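Local coordinates for 16.4 kDa salivary peptide (PDB 7KC8), which is a mosquito salivary protein of unestablished function whose ricin-type beta-trefoil fold suggests that it may bind sugars, at residues L10-N15 and L107-S112. Numbering follows the deposited sequence.
Sequences LKFVNN and LVISGS
The Phe12 ring lies with one face against the backbone of Val108 and Ile109: Ile109 N stands 3.5 Å above the ring plane and Val108 C 4.2 Å above it, both over the ring centre, while Asn15 CG lies in plane at the edge. Within this beta-trefoil, the contact joins the ends of strands 8-12 and 105-109, whose short segments cross at 68° with axes 7.7 Å apart, too steep and too distant for sheet pairing; the ring bridges them. Phe12 CG is anti to the backbone N (chi1 -158°), which carries the ring across. Phe12 CB lies 4.0 Å from Ile109 CD1, and the two side chains run past each other in opposite directions. At the ring's far end Phe12 CE1 lies 3.6 Å from Val108 CA, and the two side chains cross obliquely. Trp128 adds an edge-to-face ring contact to Phe12 and hydrogen-bonds through NE1 to Leu107 O, so one indole touches both strands. Beyond strand 8-12 the chain turns back and Asn15, with CG beside its own backbone N, presents its amide. There Asn15 ND2 donates a short but bent, weak hydrogen bond to Ile109 O, 2.6 Å away with an N-H...O angle of 126°.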
# COMPACT_ATOMS: atom_id res chain seq x y z
N LEU A 10 3.95 4.33 -5.66
CA LEU A 10 4.44 3.74 -4.39
C LEU A 10 5.68 2.90 -4.69
O LEU A 10 5.52 1.78 -5.16
CB LEU A 10 3.32 2.86 -3.83
CG LEU A 10 2.41 3.47 -2.78
CD1 LEU A 10 2.49 4.98 -2.73
CD2 LEU A 10 0.98 2.98 -2.93
N LYS A 11 6.85 3.41 -4.35
CA LYS A 11 8.12 2.72 -4.64
C LYS A 11 8.90 2.43 -3.36
O LYS A 11 9.19 3.34 -2.63
CB LYS A 11 8.88 3.52 -5.69
CG LYS A 11 10.10 2.87 -6.30
CD LYS A 11 11.21 3.87 -6.50
CE LYS A 11 12.24 3.46 -7.52
NZ LYS A 11 12.32 4.42 -8.63
N PHE A 12 9.16 1.16 -3.10
CA PHE A 12 9.98 0.74 -1.94
C PHE A 12 11.43 1.05 -2.30
O PHE A 12 11.95 0.55 -3.28
CB PHE A 12 9.72 -0.73 -1.64
CG PHE A 12 10.05 -1.16 -0.25
CD1 PHE A 12 9.45 -0.58 0.84
CD2 PHE A 12 10.94 -2.19 -0.02
CE1 PHE A 12 9.75 -0.98 2.13
CE2 PHE A 12 11.24 -2.60 1.26
CZ PHE A 12 10.65 -2.00 2.33
N VAL A 13 12.05 1.90 -1.49
CA VAL A 13 13.43 2.41 -1.70
C VAL A 13 14.45 1.28 -1.77
O VAL A 13 15.21 1.25 -2.72
CB VAL A 13 13.80 3.40 -0.59
CG1 VAL A 13 15.28 3.70 -0.56
CG2 VAL A 13 13.02 4.68 -0.71
N ASN A 14 14.44 0.38 -0.81
CA ASN A 14 15.53 -0.60 -0.74
C ASN A 14 15.53 -1.56 -1.92
O ASN A 14 16.59 -2.10 -2.24
CB ASN A 14 15.45 -1.41 0.57
CG ASN A 14 15.54 -0.54 1.82
OD1 ASN A 14 15.98 0.61 1.77
ND2 ASN A 14 15.10 -1.09 2.94
N ASN A 15 14.37 -1.76 -2.57
CA ASN A 15 14.17 -2.72 -3.65
C ASN A 15 13.99 -2.09 -5.02
O ASN A 15 14.07 -2.81 -6.02
CB ASN A 15 12.90 -3.56 -3.41
CG ASN A 15 12.93 -4.32 -2.14
OD1 ASN A 15 13.97 -4.40 -1.47
ND2 ASN A 15 11.81 -4.92 -1.79
N LEU A 107 4.44 -1.50 6.26
CA LEU A 107 4.27 -1.98 4.89
C LEU A 107 5.67 -2.05 4.27
O LEU A 107 6.47 -1.14 4.44
CB LEU A 107 3.34 -1.08 4.10
CG LEU A 107 3.07 -1.63 2.71
CD1 LEU A 107 2.15 -2.82 2.78
CD2 LEU A 107 2.52 -0.54 1.83
N VAL A 108 5.89 -3.10 3.52
CA VAL A 108 7.22 -3.39 2.95
C VAL A 108 7.06 -4.27 1.71
O VAL A 108 6.04 -4.90 1.56
CB VAL A 108 7.96 -4.14 4.07
CG1 VAL A 108 8.34 -5.56 3.73
CG2 VAL A 108 9.05 -3.34 4.74
N ILE A 109 8.02 -4.20 0.80
CA ILE A 109 8.10 -5.16 -0.32
C ILE A 109 9.28 -6.08 0.03
O ILE A 109 10.35 -5.58 0.23
CB ILE A 109 8.21 -4.49 -1.68
CG1 ILE A 109 6.97 -3.66 -1.99
CG2 ILE A 109 8.46 -5.52 -2.75
CD1 ILE A 109 6.95 -3.10 -3.36
N SER A 110 9.05 -7.37 0.09
CA SER A 110 10.07 -8.32 0.53
C SER A 110 11.10 -8.59 -0.56
O SER A 110 10.94 -8.19 -1.72
CB SER A 110 9.43 -9.64 0.95
OG SER A 110 9.32 -10.50 -0.17
N GLY A 111 12.17 -9.28 -0.16
CA GLY A 111 13.20 -9.67 -1.11
C GLY A 111 12.68 -10.52 -2.25
O GLY A 111 13.18 -10.43 -3.38
N SER A 112 11.66 -11.34 -1.99
CA SER A 112 11.01 -12.15 -3.01
C SER A 112 9.79 -11.46 -3.66
O SER A 112 8.95 -12.15 -4.25
CB SER A 112 10.59 -13.50 -2.41
OG SER A 112 9.69 -13.30 -1.33